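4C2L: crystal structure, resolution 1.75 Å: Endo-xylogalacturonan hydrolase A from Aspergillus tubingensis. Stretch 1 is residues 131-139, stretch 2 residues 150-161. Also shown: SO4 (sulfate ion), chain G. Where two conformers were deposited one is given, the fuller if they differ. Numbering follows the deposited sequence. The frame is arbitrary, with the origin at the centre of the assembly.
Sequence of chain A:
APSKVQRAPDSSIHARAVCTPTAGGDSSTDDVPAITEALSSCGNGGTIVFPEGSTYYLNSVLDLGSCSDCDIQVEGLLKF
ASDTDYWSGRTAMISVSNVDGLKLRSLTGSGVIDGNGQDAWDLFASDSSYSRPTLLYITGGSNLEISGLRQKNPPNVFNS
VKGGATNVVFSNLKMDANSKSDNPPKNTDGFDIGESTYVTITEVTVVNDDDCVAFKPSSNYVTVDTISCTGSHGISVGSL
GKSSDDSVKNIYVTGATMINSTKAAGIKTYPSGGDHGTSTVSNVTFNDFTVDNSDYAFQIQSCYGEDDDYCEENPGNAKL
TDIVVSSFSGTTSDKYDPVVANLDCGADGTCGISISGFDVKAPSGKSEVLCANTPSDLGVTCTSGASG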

ATOM      1  N   SER A 131      16.697  -8.035   2.879  1.00 15.33           N
ATOM      2  CA  SER A 131      15.742  -7.701   1.836  1.00 15.14           C
ATOM      3  C   SER A 131      14.631  -8.754   1.844  1.00 14.68           C
ATOM      4  O   SER A 131      14.902  -9.956   1.756  1.00 14.76           O
ATOM      5  CB  SER A 131      16.457  -7.694   0.471  1.00 16.03           C
ATOM      6  OG  SER A 131      15.564  -7.413  -0.582  1.00 18.41           O
ATOM      7  N   ARG A 132      13.394  -8.277   1.993  1.00 12.99           N
ATOM      8  CA  ARG A 132      12.223  -9.152   2.190  1.00 12.61           C
ATOM      9  C   ARG A 132      11.275  -9.146   0.991  1.00 12.05           C
ATOM     10  O   ARG A 132      11.109  -8.116   0.325  1.00 12.39           O
ATOM     11  CB  ARG A 132      11.434  -8.700   3.425  1.00 12.14           C
ATOM     12  CG  ARG A 132      12.231  -8.739   4.719  1.00 12.38           C
ATOM     13  CD  ARG A 132      11.549  -7.888   5.771  1.00 12.52           C
ATOM     14  NE  ARG A 132      11.825  -6.467   5.519  1.00 12.40           N
ATOM     15  CZ  ARG A 132      11.124  -5.460   6.026  1.00 13.08           C
ATOM     16  NH1 ARG A 132      10.055  -5.693   6.781  1.00 12.63           N
ATOM     17  NH2 ARG A 132      11.493  -4.204   5.768  1.00 12.78           N
ATOM     18  N   PRO A 133      10.602 -10.283   0.740  1.00 11.33           N
ATOM     19  CA  PRO A 133       9.672 -10.371  -0.383  1.00 11.07           C
ATOM     20  C   PRO A 133       8.312  -9.722  -0.097  1.00 10.86           C
ATOM     21  O   PRO A 133       7.921  -9.597   1.061  1.00 11.32           O
ATOM     22  CB  PRO A 133       9.468 -11.883  -0.542  1.00 11.04           C
ATOM     23  CG  PRO A 133       9.645 -12.412   0.858  1.00 10.94           C
ATOM     24  CD  PRO A 133      10.745 -11.569   1.451  1.00 11.36           C
ATOM     25  N   THR A 134       7.604  -9.370  -1.165  1.00 10.72           N
ATOM     26  CA  THR A 134       6.191  -8.955  -1.116  1.00 10.29           C
ATOM     27  C   THR A 134       5.312 -10.184  -1.070  1.00 10.65           C
ATOM     28  O   THR A 134       5.597 -11.175  -1.754  1.00 10.16           O
ATOM     29  CB  THR A 134       5.894  -8.137  -2.378  1.00 10.77           C
ATOM     30  OG1 THR A 134       6.683  -6.950  -2.285  1.00 11.42           O
ATOM     31  CG2 THR A 134       4.377  -7.804  -2.540  1.00 11.07           C
ATOM     32  N   LEU A 135       4.244 -10.127  -0.270  1.00  9.69           N
ATOM     33  CA  LEU A 135       3.394 -11.306  -0.079  1.00  9.96           C
ATOM     34  C   LEU A 135       2.620 -11.682  -1.355  1.00 10.15           C
ATOM     35  O   LEU A 135       2.664 -12.855  -1.772  1.00 10.59           O
ATOM     36  CB  LEU A 135       2.428 -11.075   1.103  1.00  9.98           C
ATOM     37  CG  LEU A 135       1.410 -12.186   1.322  1.00 10.21           C
ATOM     38  CD1 LEU A 135       2.129 -13.458   1.771  1.00 10.81           C
ATOM     39  CD2 LEU A 135       0.414 -11.727   2.376  1.00 10.38           C
ATOM     40  N   LEU A 136       1.904 -10.716  -1.956  1.00  9.55           N
ATOM     41  CA  LEU A 136       1.165 -10.946  -3.207  1.00 10.33           C
ATOM     42  C   LEU A 136       1.666  -9.925  -4.224  1.00 10.49           C
ATOM     43  O   LEU A 136       1.413  -8.712  -4.100  1.00 10.27           O
ATOM     44  CB  LEU A 136      -0.349 -10.785  -2.991  1.00 10.49           C
ATOM     45  CG  LEU A 136      -1.221 -11.012  -4.235  1.00 10.82           C
ATOM     46  CD1 LEU A 136      -0.969 -12.390  -4.863  1.00 11.52           C
ATOM     47  CD2 LEU A 136      -2.680 -10.881  -3.835  1.00 10.97           C
ATOM     48  N   TYR A 137       2.396 -10.419  -5.210  1.00 10.76           N
ATOM     49  CA  TYR A 137       3.126  -9.562  -6.123  1.00 11.36           C
ATOM     50  C   TYR A 137       2.563  -9.769  -7.520  1.00 11.33           C
ATOM     51  O   TYR A 137       2.726 -10.842  -8.133  1.00 11.10           O
ATOM     52  CB  TYR A 137       4.609  -9.944  -6.072  1.00 12.19           C
ATOM     53  CG  TYR A 137       5.517  -9.086  -6.907  1.00 12.69           C
ATOM     54  CD1 TYR A 137       6.106  -7.935  -6.367  1.00 13.59           C
ATOM     55  CD2 TYR A 137       5.837  -9.448  -8.219  1.00 13.76           C
ATOM     56  CE1 TYR A 137       6.954  -7.141  -7.126  1.00 15.15           C
ATOM     57  CE2 TYR A 137       6.695  -8.660  -8.987  1.00 14.84           C
ATOM     58  CZ  TYR A 137       7.247  -7.515  -8.427  1.00 15.04           C
ATOM     59  OH  TYR A 137       8.104  -6.725  -9.152  1.00 16.83           O
ATOM     60  N   ILE A 138       1.864  -8.750  -8.010  1.00 11.24           N
ATOM     61  CA  ILE A 138       1.197  -8.821  -9.309  1.00 11.85           C
ATOM     62  C   ILE A 138       1.985  -7.943 -10.279  1.00 12.33           C
ATOM     63  O   ILE A 138       2.228  -6.757 -10.009  1.00 12.25           O
ATOM     64  CB  ILE A 138      -0.265  -8.316  -9.190  1.00 12.24           C
ATOM     65  CG1 ILE A 138      -1.108  -9.304  -8.408  1.00 12.45           C
ATOM     66  CG2 ILE A 138      -0.894  -8.075 -10.570  1.00 13.27           C
ATOM     67  CD1 ILE A 138      -2.339  -8.659  -7.780  1.00 13.00           C
ATOM     68  N   THR A 139       2.411  -8.521 -11.402  1.00 12.14           N
ATOM     69  CA  THR A 139       3.117  -7.733 -12.392  1.00 12.70           C
ATOM     70  C   THR A 139       2.601  -8.088 -13.770  1.00 12.72           C
ATOM     71  O   THR A 139       2.559  -9.265 -14.133  1.00 12.56           O
ATOM     72  CB  THR A 139       4.649  -7.878 -12.292  1.00 13.42           C
ATOM     73  OG1 THR A 139       5.254  -7.063 -13.299  1.00 14.79           O
ATOM     74  CG2 THR A 139       5.101  -9.341 -12.432  1.00 13.39           C
ATOM     75  N   ARG A 150      -8.128 -13.065   4.372  1.00 13.41           N
ATOM     76  CA  ARG A 150      -7.271 -12.381   5.315  1.00 12.81           C
ATOM     77  C   ARG A 150      -5.818 -12.603   4.903  1.00 12.82           C
ATOM     78  O   ARG A 150      -5.423 -13.731   4.580  1.00 12.82           O
ATOM     79  CB  ARG A 150      -7.485 -12.968   6.702  1.00 13.51           C
ATOM     80  CG  ARG A 150      -6.560 -12.411   7.769  1.00 14.27           C
ATOM     81  CD  ARG A 150      -6.878 -12.985   9.144  1.00 15.24           C
ATOM     82  NE  ARG A 150      -5.909 -12.491  10.113  1.00 16.35           N
ATOM     83  CZ  ARG A 150      -5.547 -13.133  11.222  1.00 17.10           C
ATOM     84  NH1 ARG A 150      -6.086 -14.314  11.525  1.00 18.04           N
ATOM     85  NH2 ARG A 150      -4.647 -12.583  12.031  1.00 18.45           N
ATOM     86  N   GLN A 151      -5.037 -11.524   4.942  1.00 11.83           N
ATOM     87  CA  GLN A 151      -3.590 -11.619   4.808  1.00 11.55           C
ATOM     88  C   GLN A 151      -3.004 -11.274   6.158  1.00 11.46           C
ATOM     89  O   GLN A 151      -3.283 -10.200   6.705  1.00 11.36           O
ATOM     90  CB  GLN A 151      -3.081 -10.649   3.737  1.00 11.93           C
ATOM     91  CG  GLN A 151      -3.541 -11.012   2.328  1.00 12.40           C
ATOM     92  CD  GLN A 151      -3.187  -9.922   1.329  1.00 13.07           C
ATOM     93  OE1 GLN A 151      -3.094  -8.755   1.688  1.00 13.66           O
ATOM     94  NE2 GLN A 151      -2.997 -10.295   0.080  1.00 13.78           N
ATOM     95  N   LYS A 152      -2.185 -12.181   6.689  1.00 11.17           N
ATOM     96  CA  LYS A 152      -1.676 -12.101   8.056  1.00 11.83           C
ATOM     97  C   LYS A 152      -0.146 -12.051   8.066  1.00 11.43           C
ATOM     98  O   LYS A 152       0.500 -12.884   7.430  1.00 11.38           O
ATOM     99  CB  LYS A 152      -2.135 -13.360   8.813  1.00 12.19           C
ATOM    100  CG  LYS A 152      -1.595 -13.485  10.225  1.00 13.43           C
ATOM    101  CD  LYS A 152      -2.093 -14.792  10.834  1.00 14.37           C
ATOM    102  CE  LYS A 152      -1.407 -15.062  12.163  1.00 16.03           C
ATOM    103  NZ  LYS A 152      -1.991 -16.305  12.754  1.00 16.19           N
ATOM    104  N   ASN A 153       0.411 -11.058   8.756  1.00 10.47           N
ATOM    105  CA  ASN A 153       1.846 -10.995   9.060  1.00 10.40           C
ATOM    106  C   ASN A 153       2.779 -11.193   7.854  1.00 10.36           C
ATOM    107  O   ASN A 153       3.632 -12.083   7.852  1.00 10.55           O
ATOM    108  CB  ASN A 153       2.194 -11.966  10.199  1.00 10.69           C
ATOM    109  CG  ASN A 153       1.423 -11.670  11.472  1.00 11.54           C
ATOM    110  OD1 ASN A 153       0.986 -10.530  11.691  1.00 11.82           O
ATOM    111  ND2 ASN A 153       1.262 -12.691  12.338  1.00 11.47           N
ATOM    112  N   PRO A 154       2.637 -10.344   6.828  1.00 10.27           N
ATOM    113  CA  PRO A 154       3.602 -10.390   5.717  1.00 10.42           C
ATOM    114  C   PRO A 154       4.976  -9.948   6.214  1.00 10.60           C
ATOM    115  O   PRO A 154       5.066  -9.088   7.090  1.00 10.58           O
ATOM    116  CB  PRO A 154       3.059  -9.333   4.755  1.00 10.44           C
ATOM    117  CG  PRO A 154       2.372  -8.341   5.654  1.00 10.05           C
ATOM    118  CD  PRO A 154       1.693  -9.226   6.686  1.00 10.55           C
ATOM    119  N   PRO A 155       6.055 -10.530   5.668  1.00 10.65           N
ATOM    120  CA  PRO A 155       7.398 -10.072   6.044  1.00 10.60           C
ATOM    121  C   PRO A 155       7.606  -8.588   5.700  1.00 10.33           C
ATOM    122  O   PRO A 155       8.363  -7.890   6.375  1.00 10.35           O
ATOM    123  CB  PRO A 155       8.326 -10.909   5.156  1.00 10.85           C
ATOM    124  CG  PRO A 155       7.530 -12.067   4.702  1.00 11.13           C
ATOM    125  CD  PRO A 155       6.061 -11.732   4.805  1.00 10.80           C
ATOM    126  N   ASN A 156       6.909  -8.108   4.678  1.00 10.70           N
ATOM    127  CA  ASN A 156       7.171  -6.767   4.120  1.00 10.73           C
ATOM    128  C   ASN A 156       5.837  -6.335   3.482  1.00 10.50           C
ATOM    129  O   ASN A 156       4.796  -6.414   4.128  1.00 10.19           O
ATOM    130  CB  ASN A 156       8.318  -6.917   3.090  1.00 11.81           C
ATOM    131  CG  ASN A 156       9.100  -5.616   2.781  1.00 13.21           C
ATOM    132  OD1 ASN A 156      10.229  -5.705   2.274  1.00 15.31           O
ATOM    133  ND2 ASN A 156       8.511  -4.453   2.986  1.00 12.81           N
ATOM    134  N   VAL A 157       5.844  -5.901   2.220  1.00  9.66           N
ATOM    135  CA  VAL A 157       4.623  -5.358   1.594  1.00  9.44           C
ATOM    136  C   VAL A 157       3.567  -6.459   1.456  1.00  9.21           C
ATOM    137  O   VAL A 157       3.901  -7.605   1.130  1.00  9.42           O
ATOM    138  CB  VAL A 157       4.958  -4.740   0.210  1.00  9.31           C
ATOM    139  CG1 VAL A 157       3.687  -4.306  -0.537  1.00  9.62           C
ATOM    140  CG2 VAL A 157       5.912  -3.554   0.416  1.00  9.87           C
ATOM    141  N   PHE A 158       2.295  -6.126   1.714  1.00  8.90           N
ATOM    142  CA  PHE A 158       1.213  -7.099   1.525  1.00  9.55           C
ATOM    143  C   PHE A 158       0.980  -7.332   0.030  1.00  9.85           C
ATOM    144  O   PHE A 158       1.067  -8.462  -0.460  1.00 10.38           O
ATOM    145  CB  PHE A 158      -0.111  -6.578   2.101  1.00  9.46           C
ATOM    146  CG  PHE A 158      -0.241  -6.650   3.602  1.00  9.44           C
ATOM    147  CD1 PHE A 158       0.193  -5.597   4.417  1.00  9.70           C
ATOM    148  CD2 PHE A 158      -0.921  -7.718   4.187  1.00  9.72           C
ATOM    149  CE1 PHE A 158       0.002  -5.634   5.804  1.00  9.72           C
ATOM    150  CE2 PHE A 158      -1.128  -7.769   5.566  1.00  9.57           C
ATOM    151  CZ  PHE A 158      -0.660  -6.736   6.382  1.00  9.78           C
ATOM    152  N   ASN A 159       0.632  -6.267  -0.693  1.00  9.78           N
ATOM    153  CA  ASN A 159       0.213  -6.388  -2.089  1.00 10.18           C
ATOM    154  C   ASN A 159       0.908  -5.339  -2.919  1.00 10.50           C
ATOM    155  O   ASN A 159       0.993  -4.173  -2.519  1.00 10.12           O
ATOM    156  CB  ASN A 159      -1.297  -6.108  -2.223  1.00 10.34           C
ATOM    157  CG  ASN A 159      -2.130  -7.051  -1.409  1.00 10.96           C
ATOM    158  OD1 ASN A 159      -2.256  -8.216  -1.755  1.00 11.27           O
ATOM    159  ND2 ASN A 159      -2.676  -6.563  -0.297  1.00 10.85           N
ATOM    160  N   SER A 160       1.395  -5.742  -4.087  1.00 11.11           N
ATOM    161  CA  SER A 160       2.000  -4.816  -5.031  0.50 11.68           C
ATOM    162  C   SER A 160       1.416  -5.072  -6.423  1.00 11.63           C
ATOM    163  O   SER A 160       1.177  -6.231  -6.776  1.00 11.51           O
ATOM    164  CB  SER A 160       3.514  -5.028  -5.044  0.50 12.50           C
ATOM    165  OG  SER A 160       4.137  -4.166  -5.971  0.50 13.69           O
ATOM    166  N   VAL A 161       1.216  -4.013  -7.204  1.00 11.21           N
ATOM    167  CA  VAL A 161       0.741  -4.155  -8.575  1.00 11.59           C
ATOM    168  C   VAL A 161       1.651  -3.283  -9.417  1.00 12.52           C
ATOM    169  O   VAL A 161       1.828  -2.091  -9.133  1.00 12.24           O
ATOM    170  CB  VAL A 161      -0.726  -3.683  -8.736  1.00 11.64           C
ATOM    171  CG1 VAL A 161      -1.179  -3.825 -10.189  1.00 12.70           C
ATOM    172  CG2 VAL A 161      -1.654  -4.478  -7.820  1.00 11.73           C
TER
HETATM  173  S   SO4 G1409      -4.276 -14.628  14.878  1.00 41.13           S
HETATM  174  O1  SO4 G1409      -4.533 -13.183  14.673  1.00 40.51           O
HETATM  175  O2  SO4 G1409      -4.575 -15.423  13.662  1.00 38.72           O
HETATM  176  O3  SO4 G1409      -5.141 -15.116  15.969  1.00 43.52           O
HETATM  177  O4  SO4 G1409      -2.851 -14.797  15.247  1.00 43.55           O
HETATM  178  O   HOH W   1      12.729  -5.480   1.216  1.00 27.91           O
HETATM  179  O   HOH W   2       5.636  -9.397   2.550  1.00 10.16           O
HETATM  180  O   HOH W   3       8.089  -6.232   0.016  1.00 14.99           O
HETATM  181  O   HOH W   4       6.519  -5.169  -4.117  1.00 25.21           O
HETATM  182  O   HOH W   5       4.128  -6.079  -8.103  1.00 18.75           O

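What holds the two backbones side by side? Two parallel strands, their axes 4.8 Å apart at closest approach, pair Leu136 with Asn159, Tyr137 with Ser160 and Ile138 with Val161. Ser160 is gripped at both ends: its N donates to Leu136 O (3.0 Å), and its O accepts from Ile138 N (2.9 Å). Toward the N-terminal side, Leu136 N donates to Phe158 O (2.8 Å) and Leu135 N to Val157 O (2.9 Å), so backbone hydrogen bonds continue around the corner at 135 and 136.

Which bump fills which hollow? Leu135 points toward stretch 2 and settles among Pro154, Gln151 and the Phe158 carbonyl, its CB 4.1 Å from Pro154 CB and its CD2 3.9 Å from Gln151 CB. On one sheet face, two branched side chains pack as apolar neighbours, Ile138 CD1 4.2 Å from Val161 CG2. On the other, beside Tyr137, the short side chain of Ser160 leaves room for the Thr134 methyl, CG2 to Ser160 CB 3.8 Å, and for the Tyr137 ring, CD1 to Ser160 CB 4.1 Å.

How is the loop end closed? Arg132 bends back so that NH1, a positively charged donor, meets the carbonyl oxygen Pro155 O (2.8 Å), while Asn156 OD1 lies over one guanidinium face. Where the backbones part, water 2 fills the gap, donating to Pro133 O and Val157 O and accepting from Asn156 N.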